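Endoglucanase FnCel5A (Fervidobacterium nodosum, PDB 3RJY) probably hydrolyses internal beta-1,4-glucosidic bonds of cellulose as a hyperthermophilic family 5 endoglucanase, and binds glucose at the mouth of its TIM barrel. Local coordinates at residues 24-29 and 40-45; 99-104 and 141-146; 259-264 and 290-295. All coordinates share one frame; numbering follows the deposited sequence.

Contact 1 of 3, residues 24-29 and 40-45. With GLC (alpha-D-glucopyranose), chain B.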
loop_
_atom_site.group_PDB
_atom_site.type_symbol
_atom_site.label_atom_id
_atom_site.label_comp_id
_atom_site.label_asym_id
_atom_site.label_seq_id
_atom_site.Cartn_x
_atom_site.Cartn_y
_atom_site.Cartn_z
ATOM N N ILE A 24 -7.226 3.506 3.632
ATOM C CA ILE A 24 -7.727 2.218 3.167
ATOM C C ILE A 24 -7.250 1.956 1.737
ATOM O O ILE A 24 -7.049 2.889 0.972
ATOM C CB ILE A 24 -9.284 2.127 3.311
ATOM C CG1 ILE A 24 -9.768 0.674 3.271
ATOM C CG2 ILE A 24 -9.980 2.996 2.312
ATOM C CD1 ILE A 24 -11.147 0.475 3.875
ATOM N N ASN A 25 -7.014 0.685 1.426
ATOM C CA ASN A 25 -6.599 0.253 0.090
ATOM C C ASN A 25 -7.824 -0.031 -0.791
ATOM O O ASN A 25 -8.765 -0.688 -0.354
ATOM C CB ASN A 25 -5.753 -1.018 0.202
ATOM C CG ASN A 25 -4.298 -0.739 0.515
ATOM O OD1 ASN A 25 -3.477 -0.563 -0.393
ATOM N ND2 ASN A 25 -3.956 -0.735 1.797
ATOM N N MET A 26 -7.801 0.458 -2.026
ATOM C CA MET A 26 -8.813 0.108 -3.018
ATOM C C MET A 26 -8.328 -1.162 -3.741
ATOM O O MET A 26 -7.788 -1.102 -4.840
ATOM C CB MET A 26 -9.017 1.290 -3.973
ATOM C CG MET A 26 -10.071 1.100 -5.031
ATOM S SD MET A 26 -11.780 0.952 -4.444
ATOM C CE MET A 26 -12.107 2.567 -3.737
ATOM N N GLY A 27 -8.509 -2.302 -3.080
ATOM C CA GLY A 27 -7.912 -3.576 -3.495
ATOM C C GLY A 27 -8.733 -4.248 -4.564
ATOM O O GLY A 27 -9.902 -3.916 -4.738
ATOM N N ASN A 28 -8.098 -5.171 -5.295
ATOM C CA ASN A 28 -8.766 -6.001 -6.315
ATOM C C ASN A 28 -9.432 -5.230 -7.465
ATOM O O ASN A 28 -10.382 -5.717 -8.074
ATOM C CB ASN A 28 -9.721 -6.996 -5.639
ATOM C CG ASN A 28 -9.005 -7.861 -4.624
ATOM O OD1 ASN A 28 -8.049 -8.539 -4.958
ATOM N ND2 ASN A 28 -9.442 -7.815 -3.375
ATOM N N ALA A 29 -8.871 -4.061 -7.777
ATOM C CA ALA A 29 -9.371 -3.144 -8.798
ATOM C C ALA A 29 -8.362 -2.936 -9.953
ATOM O O ALA A 29 -8.286 -3.762 -10.860
ATOM C CB ALA A 29 -9.763 -1.799 -8.156
ATOM N N VAL A 40 -13.668 -5.807 -8.337
ATOM C CA VAL A 40 -13.923 -4.425 -7.975
ATOM C C VAL A 40 -13.650 -3.510 -9.148
ATOM O O VAL A 40 -12.558 -3.522 -9.726
ATOM C CB VAL A 40 -13.093 -3.963 -6.734
ATOM C CG1 VAL A 40 -13.522 -2.560 -6.308
ATOM C CG2 VAL A 40 -13.240 -4.941 -5.561
ATOM N N TYR A 41 -14.669 -2.741 -9.501
ATOM C CA TYR A 41 -14.555 -1.645 -10.435
ATOM C C TYR A 41 -14.701 -0.417 -9.549
ATOM O O TYR A 41 -15.629 -0.342 -8.735
ATOM C CB TYR A 41 -15.696 -1.677 -11.468
ATOM C CG TYR A 41 -15.623 -0.506 -12.410
ATOM C CD1 TYR A 41 -14.803 -0.555 -13.537
ATOM C CD2 TYR A 41 -16.335 0.662 -12.162
ATOM C CE1 TYR A 41 -14.696 0.525 -14.400
ATOM C CE2 TYR A 41 -16.216 1.768 -13.019
ATOM C CZ TYR A 41 -15.392 1.678 -14.134
ATOM O OH TYR A 41 -15.277 2.734 -15.002
ATOM N N ILE A 42 -13.787 0.530 -9.665
ATOM C CA ILE A 42 -13.846 1.700 -8.793
ATOM C C ILE A 42 -14.940 2.662 -9.266
ATOM O O ILE A 42 -14.770 3.363 -10.264
ATOM C CB ILE A 42 -12.470 2.417 -8.674
ATOM C CG1 ILE A 42 -11.356 1.404 -8.401
ATOM C CG2 ILE A 42 -12.524 3.520 -7.599
ATOM C CD1 ILE A 42 -9.956 1.999 -8.466
ATOM N N GLU A 43 -16.067 2.666 -8.555
ATOM C CA GLU A 43 -17.136 3.653 -8.777
ATOM C C GLU A 43 -16.765 4.949 -8.101
ATOM O O GLU A 43 -16.118 4.928 -7.047
ATOM C CB GLU A 43 -18.480 3.175 -8.206
ATOM C CG GLU A 43 -18.949 1.814 -8.709
ATOM C CD GLU A 43 -19.479 1.840 -10.128
ATOM O OE1 GLU A 43 -19.704 2.940 -10.667
ATOM O OE2 GLU A 43 -19.663 0.739 -10.701
ATOM N N ASP A 44 -17.184 6.068 -8.688
ATOM C CA ASP A 44 -16.846 7.398 -8.173
ATOM C C ASP A 44 -17.282 7.592 -6.721
ATOM O O ASP A 44 -16.578 8.251 -5.938
ATOM C CB ASP A 44 -17.516 8.510 -8.998
ATOM C CG ASP A 44 -16.872 8.736 -10.367
ATOM O OD1 ASP A 44 -15.983 7.979 -10.809
ATOM O OD2 ASP A 44 -17.308 9.685 -11.030
ATOM N N GLU A 45 -18.454 7.049 -6.380
ATOM C CA GLU A 45 -19.056 7.248 -5.056
ATOM C C GLU A 45 -18.301 6.547 -3.930
ATOM O O GLU A 45 -18.426 6.950 -2.788
ATOM C CB GLU A 45 -20.547 6.833 -5.039
ATOM C CG GLU A 45 -20.793 5.334 -5.212
ATOM C CD GLU A 45 -22.170 4.877 -4.711
ATOM O OE1 GLU A 45 -22.347 3.644 -4.476
ATOM O OE2 GLU A 45 -23.069 5.745 -4.549
HETATM C C1 GLC B . -6.783 -12.451 -3.826
HETATM C C2 GLC B . -7.833 -11.870 -4.758
HETATM C C3 GLC B . -7.486 -12.204 -6.201
HETATM C C4 GLC B . -5.993 -12.100 -6.567
HETATM C C5 GLC B . -5.004 -12.455 -5.448
HETATM C C6 GLC B . -3.580 -11.969 -5.775
HETATM O O1 GLC B . -6.868 -13.846 -3.929
HETATM O O2 GLC B . -9.129 -12.356 -4.459
HETATM O O3 GLC B . -8.243 -11.329 -6.987
HETATM O O4 GLC B . -5.749 -13.014 -7.617
HETATM O O5 GLC B . -5.475 -12.014 -4.184
HETATM O O6 GLC B . -2.941 -11.222 -4.756
#
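Ala29 and Val40 make a CA-H...O approach: CA of Ala29 lies 3.3 Å from O of Val40, with an angle of 151° at the hydrogen. Beside it runs the one conventional bond between residues 24-29 and 40-45, from Val40 N to Asn28 O at 3.3 Å; its N-H...O angle of 137° and a donor tilted out of the carbonyl plane show how bent it is. Most of the remainder is apolar. Ile42 enters with CG1 and CD1: CG1 is 3.6 Å from CB of Ala29, and CD1 lies 3.6 Å from CG of Met26. Met26 centres an inverse gamma turn just past the strand end and bends at both chi2 and chi3, which folds SD and CE back along the CG2 branch of Ile42. Val40 turns CG2 over the backbone, 3.6 Å from O of Gly27. Asn28 has CG beside its backbone N (chi1 -56°), directing its amide away from Val40 to the sugar of chain B, where O3 gives OD1 a weak bond of 3.5 Å. This is the loop after the first strand of the TIM barrel, and it brings Asn28 to the glucose pocket it lines with Trp38 and Trp217. Drawn against its own return before helix 45-53, the loop packs Met26 on Tyr46 and Ile50 of that helix, whereas Ile42 reaches Phe47 and also Val87 of helix 78-93.

Contact 2 of 3, residues 99-104 and 141-146. With GLC (alpha-D-glucopyranose), chain C; GLC (alpha-D-glucopyranose), chain D.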
loop_
_atom_site.group_PDB
_atom_site.type_symbol
_atom_site.label_atom_id
_atom_site.label_comp_id
_atom_site.label_asym_id
_atom_site.label_seq_id
_atom_site.Cartn_x
_atom_site.Cartn_y
_atom_site.Cartn_z
ATOM N N ILE A 99 -2.725 7.860 -2.814
ATOM C CA ILE A 99 -1.453 7.199 -3.099
ATOM C C ILE A 99 -1.619 6.316 -4.325
ATOM O O ILE A 99 -2.451 5.398 -4.342
ATOM C CB ILE A 99 -0.962 6.355 -1.906
ATOM C CG1 ILE A 99 -0.792 7.255 -0.665
ATOM C CG2 ILE A 99 0.336 5.546 -2.269
ATOM C CD1 ILE A 99 -0.917 6.524 0.634
ATOM N N ILE A 100 -0.836 6.601 -5.362
ATOM C CA ILE A 100 -0.832 5.723 -6.534
ATOM C C ILE A 100 0.502 4.995 -6.591
ATOM O O ILE A 100 1.551 5.588 -6.348
ATOM C CB ILE A 100 -1.152 6.472 -7.869
ATOM C CG1 ILE A 100 -0.181 7.636 -8.131
ATOM C CG2 ILE A 100 -2.544 7.019 -7.828
ATOM C CD1 ILE A 100 -0.328 8.276 -9.522
ATOM N N ASN A 101 0.455 3.703 -6.877
ATOM C CA ASN A 101 1.688 2.910 -6.955
ATOM C C ASN A 101 1.873 2.196 -8.293
ATOM O O ASN A 101 1.092 2.417 -9.228
ATOM C CB ASN A 101 1.795 1.937 -5.778
ATOM C CG ASN A 101 0.895 0.720 -5.922
ATOM O OD1 ASN A 101 0.402 0.402 -7.020
ATOM N ND2 ASN A 101 0.696 0.013 -4.814
ATOM N N CYS A 102 2.944 1.407 -8.388
ATOM C CA CYS A 102 3.051 0.333 -9.368
ATOM C C CYS A 102 2.992 -0.991 -8.581
ATOM O O CYS A 102 3.703 -1.156 -7.600
ATOM C CB CYS A 102 4.340 0.457 -10.188
ATOM S SG CYS A 102 4.396 -0.661 -11.624
ATOM N N HIS A 103 2.123 -1.910 -8.998
ATOM C CA HIS A 103 1.760 -3.084 -8.197
ATOM C C HIS A 103 1.707 -4.318 -9.113
ATOM O O HIS A 103 1.194 -4.235 -10.235
ATOM C CB HIS A 103 0.358 -2.825 -7.624
ATOM C CG HIS A 103 0.077 -3.453 -6.290
ATOM N ND1 HIS A 103 -0.268 -4.781 -6.143
ATOM C CD2 HIS A 103 -0.014 -2.907 -5.053
ATOM C CE1 HIS A 103 -0.512 -5.036 -4.869
ATOM N NE2 HIS A 103 -0.372 -3.912 -4.187
ATOM N N HIS A 104 2.216 -5.454 -8.649
ATOM C CA HIS A 104 2.116 -6.729 -9.411
ATOM C C HIS A 104 2.825 -6.691 -10.791
ATOM O O HIS A 104 2.280 -7.141 -11.815
ATOM C CB HIS A 104 0.649 -7.166 -9.589
ATOM C CG HIS A 104 -0.055 -7.551 -8.317
ATOM N ND1 HIS A 104 0.575 -8.182 -7.266
ATOM C CD2 HIS A 104 -1.352 -7.414 -7.945
ATOM C CE1 HIS A 104 -0.299 -8.400 -6.296
ATOM N NE2 HIS A 104 -1.477 -7.954 -6.689
ATOM N N ILE A 141 6.786 3.998 -5.521
ATOM C CA ILE A 141 7.550 3.490 -6.681
ATOM C C ILE A 141 7.156 2.058 -7.030
ATOM O O ILE A 141 6.805 1.765 -8.175
ATOM C CB ILE A 141 9.096 3.640 -6.486
ATOM C CG1 ILE A 141 9.489 5.125 -6.549
ATOM C CG2 ILE A 141 9.864 2.815 -7.524
ATOM C CD1 ILE A 141 10.900 5.427 -6.065
ATOM N N PHE A 142 7.183 1.181 -6.033
ATOM C CA PHE A 142 6.821 -0.213 -6.251
ATOM C C PHE A 142 6.287 -0.875 -5.007
ATOM O O PHE A 142 6.757 -0.602 -3.908
ATOM C CB PHE A 142 8.021 -1.029 -6.770
ATOM C CG PHE A 142 7.644 -2.416 -7.228
ATOM C CD1 PHE A 142 6.708 -2.589 -8.252
ATOM C CD2 PHE A 142 8.198 -3.544 -6.624
ATOM C CE1 PHE A 142 6.335 -3.889 -8.683
ATOM C CE2 PHE A 142 7.845 -4.834 -7.048
ATOM C CZ PHE A 142 6.914 -5.005 -8.076
ATOM N N ASN A 143 5.342 -1.784 -5.209
ATOM C CA ASN A 143 4.774 -2.605 -4.148
ATOM C C ASN A 143 5.560 -3.884 -3.889
ATOM O O ASN A 143 5.713 -4.725 -4.782
ATOM C CB ASN A 143 3.318 -2.952 -4.473
ATOM C CG ASN A 143 2.679 -3.871 -3.437
ATOM O OD1 ASN A 143 2.484 -5.076 -3.676
ATOM N ND2 ASN A 143 2.324 -3.312 -2.301
ATOM N N GLU A 144 6.049 -4.014 -2.657
ATOM C CA GLU A 144 6.644 -5.245 -2.159
ATOM C C GLU A 144 7.732 -5.809 -3.064
ATOM O O GLU A 144 7.510 -6.827 -3.745
ATOM C CB GLU A 144 5.572 -6.301 -1.888
ATOM C CG GLU A 144 4.690 -5.983 -0.686
ATOM C CD GLU A 144 3.708 -7.099 -0.357
ATOM O OE1 GLU A 144 3.851 -8.223 -0.878
ATOM O OE2 GLU A 144 2.774 -6.840 0.422
ATOM N N PRO A 145 8.907 -5.147 -3.085
ATOM C CA PRO A 145 10.054 -5.744 -3.753
ATOM C C PRO A 145 10.354 -7.101 -3.140
ATOM O O PRO A 145 10.218 -7.282 -1.918
ATOM C CB PRO A 145 11.185 -4.749 -3.456
ATOM C CG PRO A 145 10.482 -3.460 -3.208
ATOM C CD PRO A 145 9.237 -3.826 -2.506
ATOM N N ALA A 146 10.730 -8.050 -3.984
ATOM C CA ALA A 146 10.940 -9.435 -3.558
ATOM C C ALA A 146 11.650 -10.276 -4.624
ATOM O O ALA A 146 11.873 -9.825 -5.764
ATOM C CB ALA A 146 9.612 -10.076 -3.192
HETATM C C1 GLC C . 3.851 -12.263 0.964
HETATM C C2 GLC C . 4.379 -11.194 1.941
HETATM C C3 GLC C . 3.269 -10.352 2.551
HETATM C C4 GLC C . 2.308 -9.780 1.510
HETATM C C5 GLC C . 1.964 -10.797 0.427
HETATM C C6 GLC C . 2.174 -10.277 -1.016
HETATM O O1 GLC C . 4.254 -13.585 1.347
HETATM O O2 GLC C . 5.152 -11.783 2.957
HETATM O O3 GLC C . 3.876 -9.276 3.211
HETATM O O4 GLC C . 1.092 -9.437 2.139
HETATM O O5 GLC C . 2.444 -12.119 0.743
HETATM O O6 GLC C . 1.149 -9.299 -1.148
HETATM C C1 GLC D . -2.664 -8.302 -2.239
HETATM C C2 GLC D . -2.422 -8.000 -0.747
HETATM C C3 GLC D . -2.100 -9.247 0.064
HETATM C C4 GLC D . -3.098 -10.382 -0.158
HETATM C C5 GLC D . -3.487 -10.526 -1.624
HETATM C C6 GLC D . -5.015 -10.540 -1.872
HETATM O O1 GLC D . -1.777 -7.558 -3.086
HETATM O O2 GLC D . -1.404 -7.044 -0.587
HETATM O O3 GLC D . -2.149 -8.889 1.417
HETATM O O4 GLC D . -2.503 -11.604 0.221
HETATM O O5 GLC D . -2.673 -9.712 -2.491
HETATM O O6 GLC D . -5.909 -9.833 -1.015
HETATM O O HOH W 1 3.670 -5.866 -6.221
#
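Asn143 lies against the ring of His103, and its side chain can be traced outward along that ring. CB sits over the ring face, 3.8 Å from the centroid of the His103 imidazole, a CH-pi contact. The same CB is 3.6 Å from O of Cys102 and 4.0 Å from ND2 of Asn101, whose OD1 is held by the backbone N of Ile62. Next, CG comes within 3.1 Å of NE2 of His103, and the amide beyond it stacks on the imidazole with the planes 13° apart. The oxygen and nitrogen at its tip are probably interchanged in the model, so the stack is secure but the identity of the atom facing NE2 is not. CG stands opposite the backbone N (chi1 177°), which carries the amide over the ring. The backbone fixes this pose: Asn143 N donates to Cys102 O at 3.0 Å, while CD1 of Phe142 touches the same oxygen at 3.4 Å. A water continues the bridge, accepting from His104 N at 2.9 Å and donating to Asn143 O at 2.7 Å. ND1 of His103 also lies over the centre of the His104 ring; both rings approach O1 of the glucose in chain D. Asn143, Glu144 and Pro145 form the Asn-Glu-Pro signature of family 5, and Glu144 OE2 takes a weak bond from O6 of the glucose in chain C. The contact joins the carboxyl-terminal ends of adjacent barrel strands 97-101 and 137-140, with Ile141 and Phe142 packing outward on Trp154 of helix 151-166, and Ile141 also on Val174 and Ile176 of strand 174-177.

Contact 3 of 3, residues 259-264 and 290-295. With GLC (alpha-D-glucopyranose), chain D.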
loop_
_atom_site.group_PDB
_atom_site.type_symbol
_atom_site.label_atom_id
_atom_site.label_comp_id
_atom_site.label_asym_id
_atom_site.label_seq_id
_atom_site.Cartn_x
_atom_site.Cartn_y
_atom_site.Cartn_z
ATOM N N GLY A 259 1.613 0.272 5.037
ATOM C CA GLY A 259 0.879 0.381 3.775
ATOM C C GLY A 259 -0.299 -0.551 3.619
ATOM O O GLY A 259 -1.256 -0.214 2.928
ATOM N N GLU A 260 -0.216 -1.723 4.264
ATOM C CA GLU A 260 -1.259 -2.758 4.227
ATOM C C GLU A 260 -1.238 -3.538 5.520
ATOM O O GLU A 260 -0.165 -3.849 6.047
ATOM C CB GLU A 260 -1.036 -3.783 3.104
ATOM C CG GLU A 260 -0.915 -3.245 1.684
ATOM C CD GLU A 260 -0.692 -4.361 0.665
ATOM O OE1 GLU A 260 -0.611 -5.535 1.085
ATOM O OE2 GLU A 260 -0.590 -4.065 -0.549
ATOM N N PHE A 261 -2.436 -3.870 6.003
ATOM C CA PHE A 261 -2.626 -4.747 7.146
ATOM C C PHE A 261 -4.077 -5.201 7.106
ATOM O O PHE A 261 -4.958 -4.412 6.799
ATOM C CB PHE A 261 -2.258 -4.062 8.489
ATOM C CG PHE A 261 -3.257 -3.006 8.959
ATOM C CD1 PHE A 261 -3.312 -1.748 8.349
ATOM C CD2 PHE A 261 -4.123 -3.274 10.020
ATOM C CE1 PHE A 261 -4.236 -0.773 8.785
ATOM C CE2 PHE A 261 -5.050 -2.323 10.448
ATOM C CZ PHE A 261 -5.106 -1.069 9.839
ATOM N N GLY A 262 -4.315 -6.477 7.383
ATOM C CA GLY A 262 -5.679 -7.016 7.364
ATOM C C GLY A 262 -5.663 -8.515 7.582
ATOM O O GLY A 262 -4.644 -9.157 7.362
ATOM N N ALA A 263 -6.793 -9.061 8.036
ATOM C CA ALA A 263 -6.983 -10.507 8.169
ATOM C C ALA A 263 -8.132 -10.943 7.271
ATOM O O ALA A 263 -9.177 -10.293 7.226
ATOM C CB ALA A 263 -7.252 -10.911 9.632
ATOM N N TYR A 264 -7.925 -12.054 6.568
ATOM C CA TYR A 264 -8.893 -12.544 5.585
ATOM C C TYR A 264 -10.196 -12.949 6.274
ATOM O O TYR A 264 -10.180 -13.438 7.409
ATOM C CB TYR A 264 -8.285 -13.694 4.764
ATOM C CG TYR A 264 -9.125 -14.197 3.600
ATOM C CD1 TYR A 264 -9.687 -13.317 2.667
ATOM C CD2 TYR A 264 -9.309 -15.566 3.406
ATOM C CE1 TYR A 264 -10.446 -13.795 1.581
ATOM C CE2 TYR A 264 -10.050 -16.064 2.329
ATOM C CZ TYR A 264 -10.620 -15.180 1.426
ATOM O OH TYR A 264 -11.357 -15.700 0.376
ATOM N N LEU A 290 -1.244 4.600 8.367
ATOM C CA LEU A 290 -1.678 3.233 8.038
ATOM C C LEU A 290 -2.808 3.168 7.030
ATOM O O LEU A 290 -3.535 4.133 6.844
ATOM C CB LEU A 290 -2.045 2.452 9.312
ATOM C CG LEU A 290 -3.085 3.038 10.268
ATOM C CD1 LEU A 290 -4.517 2.726 9.777
ATOM C CD2 LEU A 290 -2.861 2.487 11.645
ATOM N N ALA A 291 -2.925 2.022 6.363
ATOM C CA ALA A 291 -3.959 1.815 5.368
ATOM C C ALA A 291 -4.409 0.364 5.419
ATOM O O ALA A 291 -3.628 -0.555 5.211
ATOM C CB ALA A 291 -3.455 2.196 3.971
ATOM N N TYR A 292 -5.680 0.172 5.720
ATOM C CA TYR A 292 -6.255 -1.151 5.849
ATOM C C TYR A 292 -6.387 -1.821 4.478
ATOM O O TYR A 292 -6.769 -1.187 3.494
ATOM C CB TYR A 292 -7.615 -1.085 6.568
ATOM C CG TYR A 292 -8.247 -2.447 6.766
ATOM C CD1 TYR A 292 -7.907 -3.249 7.868
ATOM C CD2 TYR A 292 -9.162 -2.950 5.834
ATOM C CE1 TYR A 292 -8.487 -4.496 8.052
ATOM C CE2 TYR A 292 -9.742 -4.203 6.000
ATOM C CZ TYR A 292 -9.398 -4.977 7.102
ATOM O OH TYR A 292 -9.970 -6.225 7.256
ATOM N N TRP A 293 -6.011 -3.096 4.430
ATOM C CA TRP A 293 -6.272 -3.952 3.278
ATOM C C TRP A 293 -7.493 -4.857 3.566
ATOM O O TRP A 293 -7.415 -5.748 4.407
ATOM C CB TRP A 293 -5.034 -4.807 2.946
ATOM C CG TRP A 293 -5.196 -5.622 1.681
ATOM C CD1 TRP A 293 -5.694 -6.898 1.581
ATOM C CD2 TRP A 293 -4.872 -5.213 0.340
ATOM N NE1 TRP A 293 -5.701 -7.304 0.265
ATOM C CE2 TRP A 293 -5.192 -6.298 -0.518
ATOM C CE3 TRP A 293 -4.340 -4.047 -0.216
ATOM C CZ2 TRP A 293 -5.014 -6.236 -1.915
ATOM C CZ3 TRP A 293 -4.141 -3.987 -1.610
ATOM C CH2 TRP A 293 -4.468 -5.079 -2.437
ATOM N N GLU A 294 -8.628 -4.634 2.905
ATOM C CA GLU A 294 -8.857 -3.583 1.906
ATOM C C GLU A 294 -10.307 -3.097 1.991
ATOM O O GLU A 294 -11.057 -3.483 2.901
ATOM C CB GLU A 294 -8.509 -4.056 0.470
ATOM C CG GLU A 294 -8.656 -5.566 0.200
ATOM C CD GLU A 294 -10.099 -6.050 0.128
ATOM O OE1 GLU A 294 -10.297 -7.270 0.320
ATOM O OE2 GLU A 294 -11.023 -5.233 -0.139
ATOM N N PHE A 295 -10.704 -2.268 1.030
ATOM C CA PHE A 295 -12.018 -1.612 1.043
ATOM C C PHE A 295 -13.254 -2.550 1.063
ATOM O O PHE A 295 -14.075 -2.468 1.981
ATOM C CB PHE A 295 -12.098 -0.589 -0.110
ATOM C CG PHE A 295 -13.424 0.102 -0.231
ATOM C CD1 PHE A 295 -14.061 0.631 0.892
ATOM C CD2 PHE A 295 -14.024 0.249 -1.474
ATOM C CE1 PHE A 295 -15.286 1.260 0.779
ATOM C CE2 PHE A 295 -15.242 0.899 -1.597
ATOM C CZ PHE A 295 -15.874 1.400 -0.473
HETATM C C1 GLC D . -2.664 -8.302 -2.239
HETATM C C2 GLC D . -2.422 -8.000 -0.747
HETATM C C3 GLC D . -2.100 -9.247 0.064
HETATM C C4 GLC D . -3.098 -10.382 -0.158
HETATM C C5 GLC D . -3.487 -10.526 -1.624
HETATM C C6 GLC D . -5.015 -10.540 -1.872
HETATM O O1 GLC D . -1.777 -7.558 -3.086
HETATM O O2 GLC D . -1.404 -7.044 -0.587
HETATM O O3 GLC D . -2.149 -8.889 1.417
HETATM O O4 GLC D . -2.503 -11.604 0.221
HETATM O O5 GLC D . -2.673 -9.712 -2.491
HETATM O O6 GLC D . -5.909 -9.833 -1.015
HETATM O O HOH W 2 -8.972 -7.674 9.334
#
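Glu260 and Trp293 run alongside each other toward the glucose of chain D, carboxylate and indole planes 28° apart. OE2 of Glu260 is 3.7 Å from CZ3 of Trp293, and the extended chain beyond CG brings OE1 to the sugar, where O2 is modelled as a donor to OE1 at 2.4 Å, too short to be trusted in detail. The indole supplies a platform and a donor: sugar C2 lies over one face, 3.2 Å above its plane, and NE1 gives a hydrogen bond of 2.8 Å to O6 at the ring edge. CG of Glu294, which follows a cis peptide bond, packs on the opposite face of the indole. In the next shell Trp293 is held through its main chain, N donating to O of Phe261 at 2.9 Å with a nearly straight N-H...O angle of 168°. Phe261 in turn receives the edge of Tyr292 on its face, a T-shaped pair with planes at 89° and centroids 5.5 Å apart, and its CE1 meets CD1 of Leu290 at 3.6 Å. Further out, Arg59 makes a salt bridge to Glu260 OE2, Tyr205 bonds OE1, and Tyr292 OH is bonded to O of Phe299. With an alanine in place of Trp293, the sugar would probably lose its flat support and O6 its N-H partner. The chemistry, an apolar indole face under sugar carbons with an N-H donor for O6 and a carboxylate at O2, is characteristic of a carbohydrate-binding cleft and consistent with recognition of a glucan chain.

In the fold
From the N terminus, contact 1 comes first, closing the short loop that leaves strand 22-25 before helix 45-53. Contact 2 closes the longer excursion between neighbouring strands 97-101 and 137-140, and contact 3 the beta-alpha-beta unit of strand 256-261, helix 269-285 and strand 289-292. They follow in series; none nests in or crosses another. The closed barrel brings the last back to the first: Asn25 N lies 2.8 Å from Tyr292 O, a probable hydrogen bond joining contacts 1 and 3. Contacts 2 and 3 meet where His103 packs near Glu260, and both touch the glucose of chain D. Contacts 1 and 2 do not touch, their centres about 17 Å apart.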